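Local atomic coordinates of putative glycosyltransferase (Mannosyltransferase) involved in glycosylating the PBCV-1 major capsid protein (PDB entry 2P6W), a protein that probably transfers sugar units from nucleotide sugars to the major capsid protein of a chlorella virus, this chain being its N-terminal domain. Residues T9-H14 and Q64-K69. Numbering follows the deposited sequence.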
ATOM      1  N   THR A   9       4.494  -3.099 -10.529  1.00 21.19           N
ATOM      2  CA  THR A   9       5.445  -2.167  -9.930  1.00 20.59           C
ATOM      3  C   THR A   9       5.015  -1.945  -8.495  1.00 20.69           C
ATOM      4  O   THR A   9       3.899  -1.478  -8.252  1.00 20.46           O
ATOM      5  CB  THR A   9       5.432  -0.809 -10.660  1.00 21.38           C
ATOM      6  OG1 THR A   9       5.949  -0.987 -11.985  1.00 21.39           O
ATOM      7  CG2 THR A   9       6.268   0.253  -9.921  1.00 21.26           C
ATOM      8  N   ILE A  10       5.874  -2.307  -7.551  1.00 20.39           N
ATOM      9  CA  ILE A  10       5.599  -2.006  -6.157  1.00 20.19           C
ATOM     10  C   ILE A  10       6.183  -0.642  -5.883  1.00 21.07           C
ATOM     11  O   ILE A  10       7.305  -0.351  -6.311  1.00 22.52           O
ATOM     12  CB  ILE A  10       6.191  -3.068  -5.205  1.00 20.77           C
ATOM     13  CG1 ILE A  10       5.672  -4.450  -5.619  1.00 21.38           C
ATOM     14  CG2 ILE A  10       5.865  -2.721  -3.724  1.00 21.98           C
ATOM     15  CD1 ILE A  10       6.039  -5.585  -4.702  1.00 22.08           C
ATOM     16  N   LEU A  11       5.420   0.182  -5.178  1.00 20.04           N
ATOM     17  CA  LEU A  11       5.897   1.519  -4.819  1.00 20.54           C
ATOM     18  C   LEU A  11       5.677   1.797  -3.347  1.00 20.22           C
ATOM     19  O   LEU A  11       4.736   1.300  -2.723  1.00 20.41           O
ATOM     20  CB  LEU A  11       5.257   2.621  -5.678  1.00 21.33           C
ATOM     21  CG  LEU A  11       3.734   2.732  -5.614  1.00 22.12           C
ATOM     22  CD1 LEU A  11       3.294   4.182  -5.674  1.00 23.64           C
ATOM     23  CD2 LEU A  11       3.098   1.959  -6.748  1.00 23.85           C
ATOM     24  N   SER A  12       6.567   2.627  -2.806  1.00 20.91           N
ATOM     25  CA  SER A  12       6.468   3.064  -1.425  1.00 20.63           C
ATOM     26  C   SER A  12       7.309   4.308  -1.295  1.00 20.90           C
ATOM     27  O   SER A  12       7.744   4.886  -2.313  1.00 20.42           O
ATOM     28  CB  SER A  12       6.982   1.972  -0.478  1.00 21.04           C
ATOM     29  OG  SER A  12       6.690   2.268   0.889  1.00 20.28           O
ATOM     30  N   GLY A  13       7.563   4.716  -0.059  1.00 20.80           N
ATOM     31  CA  GLY A  13       8.438   5.866   0.169  1.00 21.25           C
ATOM     32  C   GLY A  13       8.508   6.163   1.634  1.00 21.86           C
ATOM     33  O   GLY A  13       7.651   5.713   2.400  1.00 22.90           O
ATOM     34  N   HIS A  14       9.539   6.912   2.028  1.00 21.80           N
ATOM     35  CA  HIS A  14       9.677   7.370   3.410  1.00 21.78           C
ATOM     36  C   HIS A  14      10.677   8.496   3.473  1.00 21.39           C
ATOM     37  O   HIS A  14      11.656   8.502   2.736  1.00 22.27           O
ATOM     38  CB  HIS A  14      10.135   6.265   4.356  1.00 21.96           C
ATOM     39  CG  HIS A  14       9.873   6.588   5.795  1.00 22.75           C
ATOM     40  ND1 HIS A  14       8.676   6.298   6.416  1.00 23.76           N
ATOM     41  CD2 HIS A  14      10.631   7.231   6.718  1.00 24.20           C
ATOM     42  CE1 HIS A  14       8.718   6.721   7.667  1.00 24.46           C
ATOM     43  NE2 HIS A  14       9.890   7.301   7.873  1.00 23.15           N
ATOM     44  N   GLN A  64       2.086   8.515  -9.587  1.00 23.37           N
ATOM     45  CA  GLN A  64       2.467   9.119 -10.863  1.00 24.02           C
ATOM     46  C   GLN A  64       3.985   9.026 -11.090  1.00 23.44           C
ATOM     47  O   GLN A  64       4.436   8.807 -12.204  1.00 23.61           O
ATOM     48  CB  GLN A  64       1.950  10.573 -11.044  1.00 24.42           C
ATOM     49  CG  GLN A  64       2.432  11.159 -12.411  1.00 26.42           C
ATOM     50  CD  GLN A  64       1.829  12.489 -12.864  1.00 26.50           C
ATOM     51  OE1 GLN A  64       1.423  13.374 -12.060  1.00 27.86           O
ATOM     52  NE2 GLN A  64       1.814  12.660 -14.174  1.00 24.35           N
ATOM     53  N   GLN A  65       4.760   9.171 -10.018  1.00 22.45           N
ATOM     54  CA  GLN A  65       6.215   9.021 -10.097  1.00 21.73           C
ATOM     55  C   GLN A  65       6.554   7.634 -10.614  1.00 21.56           C
ATOM     56  O   GLN A  65       7.401   7.480 -11.507  1.00 22.31           O
ATOM     57  CB  GLN A  65       6.856   9.182  -8.719  1.00 21.19           C
ATOM     58  CG  GLN A  65       6.681  10.542  -8.049  1.00 20.13           C
ATOM     59  CD  GLN A  65       7.605  11.593  -8.629  1.00 21.39           C
ATOM     60  OE1 GLN A  65       7.396  12.063  -9.747  1.00 23.75           O
ATOM     61  NE2 GLN A  65       8.628  11.968  -7.878  1.00 21.23           N
ATOM     62  N   ALA A  66       5.885   6.634 -10.034  1.00 21.79           N
ATOM     63  CA  ALA A  66       6.097   5.229 -10.425  1.00 21.79           C
ATOM     64  C   ALA A  66       5.679   4.955 -11.869  1.00 22.71           C
ATOM     65  O   ALA A  66       6.345   4.207 -12.587  1.00 23.36           O
ATOM     66  CB  ALA A  66       5.346   4.304  -9.479  1.00 22.36           C
ATOM     67  N   ALA A  67       4.562   5.543 -12.281  1.00 22.60           N
ATOM     68  CA  ALA A  67       4.076   5.388 -13.652  1.00 23.17           C
ATOM     69  C   ALA A  67       5.033   6.007 -14.658  1.00 23.25           C
ATOM     70  O   ALA A  67       5.240   5.454 -15.743  1.00 24.46           O
ATOM     71  CB  ALA A  67       2.689   6.009 -13.802  1.00 23.11           C
ATOM     72  N   GLU A  68       5.604   7.166 -14.324  1.00 22.75           N
ATOM     73  CA  GLU A  68       6.580   7.777 -15.227  1.00 23.43           C
ATOM     74  C   GLU A  68       7.835   6.915 -15.374  1.00 23.90           C
ATOM     75  O   GLU A  68       8.371   6.739 -16.477  1.00 23.95           O
ATOM     76  CB  GLU A  68       6.950   9.170 -14.745  1.00 22.59           C
ATOM     77  CG  GLU A  68       7.913   9.879 -15.699  1.00 23.07           C
ATOM     78  CD  GLU A  68       8.111  11.334 -15.366  1.00 25.14           C
ATOM     79  OE1 GLU A  68       7.435  11.826 -14.445  1.00 24.28           O
ATOM     80  OE2 GLU A  68       8.961  11.987 -16.021  1.00 25.81           O
ATOM     81  N   LYS A  69       8.291   6.362 -14.257  1.00 23.71           N
ATOM     82  CA  LYS A  69       9.524   5.577 -14.255  1.00 24.59           C
ATOM     83  C   LYS A  69       9.299   4.252 -14.959  1.00 24.99           C
ATOM     84  O   LYS A  69      10.193   3.765 -15.680  1.00 24.98           O
ATOM     85  CB  LYS A  69      10.009   5.371 -12.816  1.00 25.07           C
ATOM     86  CG  LYS A  69      11.304   4.586 -12.648  1.00 28.68           C
ATOM     87  CD  LYS A  69      12.501   5.279 -13.250  1.00 32.65           C
ATOM     88  CE  LYS A  69      13.732   4.370 -13.204  1.00 35.62           C
ATOM     89  NZ  LYS A  69      14.113   3.959 -11.813  1.00 37.63           N
TER
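No ring or amide bridges A66 to T9 and L11; the flat groups nearby are Y41, which touches A66, F76 and W78, which touch L11, and F70, which touches T9. The contact itself is purely aliphatic. A66 CB, the only side-chain atom of 64-69 within 4.5 Å of 9-14, stands 4.2 Å from L11 CB and 4.2 Å from T9 CG2. Those two carbons are themselves 5.0 Å apart (L11 CB to T9 CG2), so the methyl sits over the gap between side chains two residues apart on one face of the strand. L11 has CG between the backbone N and the carbonyl carbon (chi1 60°), which folds the branch back alongside A66: CD2 is 4.2 Å and CD1 4.3 Å from A66 CB. T9 presents its methyl, CG2 being anti to the backbone N, while OG1 points elsewhere and hydrogen-bonds T73 OG1. With no hydrogen bond across and 104 Å² buried in all, van der Waals contact joins the segments; with only a methyl on the helix side, L11 CA and A66 CA lie 6.7 Å apart. I10 points to the other face, where it meets helix 20-36. Helices thus cover both faces of strand 8-13, which lies between parallel strands 39-43 and 75-79 and ends at the UDP-binding G13: the alpha/beta/alpha layering of the Rossmann-like nucleotide-binding half of a GT-A glycosyltransferase.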